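Local coordinates for protein citrate synthase (Pyrobaculum aerophilum, PDB 2IBP) that probably catalyses the condensation of oxaloacetate with acetyl-CoA to citrate and CoA, the entry step of the tricarboxylic acid cycle, at residues G314-E327 and P343-Y355. Residues are numbered along the deposited sequence; the frame is centred on the assembly and turned at random.
Sequences GDPQNLFAIASAIE and PNVDFWSGIAFYY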
loop_
_atom_site.group_PDB
_atom_site.type_symbol
_atom_site.label_atom_id
_atom_site.label_comp_id
_atom_site.label_asym_id
_atom_site.label_seq_id
_atom_site.Cartn_x
_atom_site.Cartn_y
_atom_site.Cartn_z
ATOM N N GLY A 314 8.220 -39.549 -4.270
ATOM C CA GLY A 314 6.955 -40.134 -4.688
ATOM C C GLY A 314 5.917 -39.073 -5.008
ATOM O O GLY A 314 6.109 -37.887 -4.760
ATOM N N ASP A 315 4.794 -39.525 -5.544
ATOM C CA ASP A 315 3.709 -38.650 -5.965
ATOM C C ASP A 315 2.446 -39.254 -5.354
ATOM O O ASP A 315 1.549 -39.654 -6.093
ATOM C CB ASP A 315 3.645 -38.707 -7.492
ATOM C CG ASP A 315 2.693 -37.697 -8.109
ATOM O OD1 ASP A 315 2.462 -36.612 -7.515
ATOM O OD2 ASP A 315 2.240 -37.971 -9.241
ATOM N N PRO A 316 2.370 -39.298 -4.008
ATOM C CA PRO A 316 1.282 -39.985 -3.283
ATOM C C PRO A 316 -0.132 -39.510 -3.554
ATOM O O PRO A 316 -1.086 -40.264 -3.354
ATOM C CB PRO A 316 1.640 -39.772 -1.808
ATOM C CG PRO A 316 2.587 -38.635 -1.782
ATOM C CD PRO A 316 3.321 -38.656 -3.081
ATOM N N GLN A 317 -0.284 -38.237 -3.889
ATOM C CA GLN A 317 -1.595 -37.697 -4.231
ATOM C C GLN A 317 -1.774 -37.559 -5.748
ATOM O O GLN A 317 -2.760 -36.982 -6.207
ATOM C CB GLN A 317 -1.855 -36.373 -3.509
ATOM C CG GLN A 317 -2.284 -36.513 -2.053
ATOM C CD GLN A 317 -1.203 -37.055 -1.143
ATOM O OE1 GLN A 317 -0.098 -36.515 -1.073
ATOM N NE2 GLN A 317 -1.544 -38.091 -0.375
ATOM N N ASN A 318 -0.804 -38.093 -6.499
ATOM C CA ASN A 318 -0.838 -38.132 -7.964
ATOM C C ASN A 318 -0.899 -36.759 -8.615
ATOM O O ASN A 318 -1.285 -36.623 -9.780
ATOM C CB ASN A 318 -2.020 -39.002 -8.438
ATOM C CG ASN A 318 -2.050 -40.365 -7.745
ATOM O OD1 ASN A 318 -3.052 -40.738 -7.131
ATOM N ND2 ASN A 318 -0.919 -41.047 -7.749
ATOM N N LEU A 319 -0.432 -35.745 -7.886
ATOM C CA LEU A 319 -0.484 -34.380 -8.373
ATOM C C LEU A 319 0.347 -34.211 -9.635
ATOM O O LEU A 319 -0.100 -33.621 -10.620
ATOM C CB LEU A 319 0.042 -33.433 -7.292
ATOM C CG LEU A 319 -0.755 -33.416 -5.995
ATOM C CD1 LEU A 319 -0.100 -32.439 -5.017
ATOM C CD2 LEU A 319 -2.206 -33.011 -6.287
ATOM N N PHE A 320 1.548 -34.768 -9.641
ATOM C CA PHE A 320 2.408 -34.607 -10.805
ATOM C C PHE A 320 1.851 -35.382 -12.019
ATOM O O PHE A 320 1.842 -34.894 -13.147
ATOM C CB PHE A 320 3.841 -35.018 -10.478
ATOM C CG PHE A 320 4.802 -34.694 -11.555
ATOM C CD1 PHE A 320 5.268 -33.396 -11.699
ATOM C CD2 PHE A 320 5.208 -35.658 -12.463
ATOM C CE1 PHE A 320 6.132 -33.074 -12.717
ATOM C CE2 PHE A 320 6.063 -35.337 -13.494
ATOM C CZ PHE A 320 6.535 -34.040 -13.611
ATOM N N ALA A 321 1.333 -36.577 -11.753
ATOM C CA ALA A 321 0.736 -37.407 -12.801
ATOM C C ALA A 321 -0.464 -36.705 -13.435
ATOM O O ALA A 321 -0.595 -36.659 -14.665
ATOM C CB ALA A 321 0.298 -38.746 -12.217
ATOM N N ILE A 322 -1.320 -36.132 -12.587
ATOM C CA ILE A 322 -2.509 -35.429 -13.054
ATOM C C ILE A 322 -2.123 -34.174 -13.830
ATOM O O ILE A 322 -2.590 -33.954 -14.956
ATOM C CB ILE A 322 -3.439 -35.096 -11.886
ATOM C CG1 ILE A 322 -3.970 -36.386 -11.242
ATOM C CG2 ILE A 322 -4.602 -34.199 -12.336
ATOM C CD1 ILE A 322 -4.675 -36.171 -9.913
ATOM N N ALA A 323 -1.256 -33.347 -13.235
ATOM C CA ALA A 323 -0.789 -32.150 -13.910
ATOM C C ALA A 323 -0.110 -32.474 -15.239
ATOM O O ALA A 323 -0.355 -31.825 -16.257
ATOM C CB ALA A 323 0.147 -31.362 -13.015
ATOM N N SER A 324 0.732 -33.505 -15.259
ATOM C CA SER A 324 1.408 -33.914 -16.493
ATOM C C SER A 324 0.435 -34.349 -17.600
ATOM O O SER A 324 0.594 -33.983 -18.763
ATOM C CB SER A 324 2.385 -35.052 -16.210
ATOM O OG SER A 324 3.473 -34.590 -15.437
ATOM N N ALA A 325 -0.588 -35.100 -17.215
ATOM C CA ALA A 325 -1.598 -35.568 -18.163
ATOM C C ALA A 325 -2.337 -34.392 -18.786
ATOM O O ALA A 325 -2.549 -34.340 -19.995
ATOM C CB ALA A 325 -2.566 -36.506 -17.465
ATOM N N ILE A 326 -2.709 -33.440 -17.942
ATOM C CA ILE A 326 -3.394 -32.254 -18.393
ATOM C C ILE A 326 -2.487 -31.434 -19.288
ATOM O O ILE A 326 -2.893 -30.979 -20.357
ATOM C CB ILE A 326 -3.866 -31.432 -17.201
ATOM C CG1 ILE A 326 -4.985 -32.191 -16.471
ATOM C CG2 ILE A 326 -4.352 -30.036 -17.643
ATOM C CD1 ILE A 326 -5.418 -31.557 -15.186
ATOM N N GLU A 327 -1.242 -31.259 -18.861
ATOM C CA GLU A 327 -0.288 -30.505 -19.658
ATOM C C GLU A 327 -0.145 -31.083 -21.064
ATOM O O GLU A 327 -0.187 -30.352 -22.045
ATOM C CB GLU A 327 1.090 -30.484 -18.985
ATOM C CG GLU A 327 2.061 -29.582 -19.704
ATOM C CD GLU A 327 3.452 -30.157 -19.784
ATOM O OE1 GLU A 327 3.585 -31.390 -19.935
ATOM O OE2 GLU A 327 4.411 -29.365 -19.820
ATOM N N PRO A 343 0.834 -23.613 -20.273
ATOM C CA PRO A 343 0.965 -23.601 -18.835
ATOM C C PRO A 343 1.851 -22.453 -18.367
ATOM O O PRO A 343 2.811 -22.044 -19.068
ATOM C CB PRO A 343 1.641 -24.943 -18.522
ATOM C CG PRO A 343 1.274 -25.831 -19.670
ATOM C CD PRO A 343 1.289 -24.887 -20.854
ATOM N N ASN A 344 1.473 -21.887 -17.236
ATOM C CA ASN A 344 2.294 -20.891 -16.578
ATOM C C ASN A 344 2.809 -21.495 -15.262
ATOM O O ASN A 344 2.479 -22.628 -14.908
ATOM C CB ASN A 344 1.552 -19.568 -16.410
ATOM C CG ASN A 344 0.411 -19.650 -15.431
ATOM O OD1 ASN A 344 0.561 -20.174 -14.327
ATOM N ND2 ASN A 344 -0.715 -19.047 -15.789
ATOM N N VAL A 345 3.691 -20.786 -14.572
ATOM C CA VAL A 345 4.338 -21.370 -13.404
ATOM C C VAL A 345 3.347 -21.888 -12.355
ATOM O O VAL A 345 3.616 -22.896 -11.684
ATOM C CB VAL A 345 5.364 -20.384 -12.795
ATOM C CG1 VAL A 345 4.631 -19.234 -12.133
ATOM C CG2 VAL A 345 6.291 -21.122 -11.817
ATOM N N ASP A 346 2.189 -21.242 -12.240
ATOM C CA ASP A 346 1.179 -21.637 -11.251
ATOM C C ASP A 346 0.629 -23.049 -11.505
ATOM O O ASP A 346 0.066 -23.681 -10.617
ATOM C CB ASP A 346 0.027 -20.635 -11.239
ATOM C CG ASP A 346 0.470 -19.240 -10.853
ATOM O OD1 ASP A 346 1.470 -19.111 -10.106
ATOM O OD2 ASP A 346 -0.189 -18.274 -11.302
ATOM N N PHE A 347 0.746 -23.507 -12.746
ATOM C CA PHE A 347 0.274 -24.833 -13.116
ATOM C C PHE A 347 1.021 -25.913 -12.346
ATOM O O PHE A 347 0.457 -26.984 -12.057
ATOM C CB PHE A 347 0.474 -25.019 -14.618
ATOM C CG PHE A 347 -0.111 -26.282 -15.173
ATOM C CD1 PHE A 347 -1.377 -26.286 -15.728
ATOM C CD2 PHE A 347 0.631 -27.445 -15.217
ATOM C CE1 PHE A 347 -1.892 -27.431 -16.271
ATOM C CE2 PHE A 347 0.107 -28.587 -15.749
ATOM C CZ PHE A 347 -1.153 -28.573 -16.284
ATOM N N TRP A 348 2.265 -25.617 -11.973
ATOM C CA TRP A 348 3.143 -26.589 -11.362
ATOM C C TRP A 348 3.607 -26.293 -9.952
ATOM O O TRP A 348 3.853 -27.212 -9.192
ATOM C CB TRP A 348 4.451 -26.689 -12.172
ATOM C CG TRP A 348 4.304 -27.203 -13.539
ATOM C CD1 TRP A 348 4.316 -26.488 -14.688
ATOM C CD2 TRP A 348 4.045 -28.563 -13.910
ATOM N NE1 TRP A 348 4.130 -27.320 -15.764
ATOM C CE2 TRP A 348 3.949 -28.600 -15.314
ATOM C CE3 TRP A 348 3.925 -29.756 -13.193
ATOM C CZ2 TRP A 348 3.722 -29.781 -16.017
ATOM C CZ3 TRP A 348 3.686 -30.921 -13.889
ATOM C CH2 TRP A 348 3.589 -30.919 -15.290
ATOM N N SER A 349 3.775 -25.006 -9.624
ATOM C CA SER A 349 4.502 -24.624 -8.413
ATOM C C SER A 349 3.952 -24.988 -7.045
ATOM O O SER A 349 4.715 -25.030 -6.089
ATOM C CB SER A 349 4.821 -23.138 -8.437
ATOM O OG SER A 349 3.660 -22.392 -8.202
ATOM N N GLY A 350 2.662 -25.309 -6.948
ATOM C CA GLY A 350 2.084 -25.706 -5.671
ATOM C C GLY A 350 2.310 -27.158 -5.317
ATOM O O GLY A 350 2.192 -27.549 -4.156
ATOM N N ILE A 351 2.716 -27.952 -6.301
ATOM C CA ILE A 351 2.864 -29.394 -6.097
ATOM C C ILE A 351 3.958 -29.750 -5.097
ATOM O O ILE A 351 3.716 -30.429 -4.093
ATOM C CB ILE A 351 3.081 -30.108 -7.427
ATOM C CG1 ILE A 351 1.836 -29.931 -8.325
ATOM C CG2 ILE A 351 3.415 -31.586 -7.179
ATOM C CD1 ILE A 351 1.999 -30.459 -9.734
ATOM N N ALA A 352 5.156 -29.226 -5.317
ATOM C CA ALA A 352 6.254 -29.492 -4.414
ATOM C C ALA A 352 5.950 -28.952 -3.023
ATOM O O ALA A 352 6.133 -29.665 -2.038
ATOM C CB ALA A 352 7.545 -28.899 -4.961
ATOM N N PHE A 353 5.413 -27.725 -2.939
ATOM C CA PHE A 353 5.104 -27.135 -1.631
ATOM C C PHE A 353 4.151 -28.042 -0.872
ATOM O O PHE A 353 4.320 -28.300 0.313
ATOM C CB PHE A 353 4.407 -25.776 -1.727
ATOM C CG PHE A 353 5.259 -24.642 -2.240
ATOM C CD1 PHE A 353 6.627 -24.646 -2.121
ATOM C CD2 PHE A 353 4.638 -23.486 -2.686
ATOM C CE1 PHE A 353 7.376 -23.555 -2.581
ATOM C CE2 PHE A 353 5.370 -22.393 -3.112
ATOM C CZ PHE A 353 6.731 -22.419 -3.024
ATOM N N TYR A 354 3.108 -28.486 -1.567
ATOM C CA TYR A 354 2.110 -29.350 -0.958
ATOM C C TYR A 354 2.792 -30.595 -0.381
ATOM O O TYR A 354 2.561 -30.969 0.761
ATOM C CB TYR A 354 1.043 -29.737 -1.990
ATOM C CG TYR A 354 -0.002 -30.698 -1.463
ATOM C CD1 TYR A 354 -1.197 -30.243 -0.933
ATOM C CD2 TYR A 354 0.201 -32.068 -1.552
ATOM C CE1 TYR A 354 -2.132 -31.123 -0.443
ATOM C CE2 TYR A 354 -0.743 -32.952 -1.108
ATOM C CZ TYR A 354 -1.894 -32.481 -0.549
ATOM O OH TYR A 354 -2.816 -33.399 -0.093
ATOM N N TYR A 355 3.633 -31.233 -1.185
ATOM C CA TYR A 355 4.302 -32.449 -0.756
ATOM C C TYR A 355 5.330 -32.212 0.356
ATOM O O TYR A 355 5.575 -33.108 1.186
ATOM C CB TYR A 355 4.922 -33.171 -1.944
ATOM C CG TYR A 355 3.931 -33.873 -2.852
ATOM C CD1 TYR A 355 2.873 -34.583 -2.319
ATOM C CD2 TYR A 355 4.170 -33.991 -4.216
ATOM C CE1 TYR A 355 1.989 -35.292 -3.133
ATOM C CE2 TYR A 355 3.314 -34.739 -5.044
ATOM C CZ TYR A 355 2.227 -35.381 -4.489
ATOM O OH TYR A 355 1.385 -36.123 -5.285
#
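Y355 drives its phenol into the hollow formed by the turn 315-318 and the start of helix 319-327. L319 CD1 lies over one ring face in a CH-pi contact, 4.1 Å from the centroid, G314 O over the opposite face, and Q317 OE1 borders the edge. At the bottom, Y355 OH donates to D315 OD1 at 2.5 Å and accepts from Q317 N at 3.0 Å. The D315 side chain leads away from its own backbone N (chi1 -172°), carrying the carboxylate to the helix start: F320 N meets OD1 nearly straight (170°), syn and near the carboxylate plane, the phenol OH comes from above its other side, and OD2 takes a more bent bond from A321 N. A phenylalanine in place of Y355 would probably leave Q317 N without its acceptor and D315 OD1 without the donor above its plane.

Helix segments 319-327 and 349-355 run antiparallel (173°). L319 fits between I351, Y354 and Y355; the A323 methyl is the small bump between I351 CD1 and W348 CZ3. W348 meets F320 obliquely, W348 CZ3 3.5 Å from F320 CE1. F347 pushes its ring end between A323 O, I326 CG2 and E327 CB. E327 rests CG on P343 CG and CD at the W348 edge; its OE2 pairs with K303 and Y295. The inter-segment hydrogen bonds thus gather at the turn, while mainly apolar and ring-edge packing joins the rest to the segment carrying D346, a predicted active-site residue.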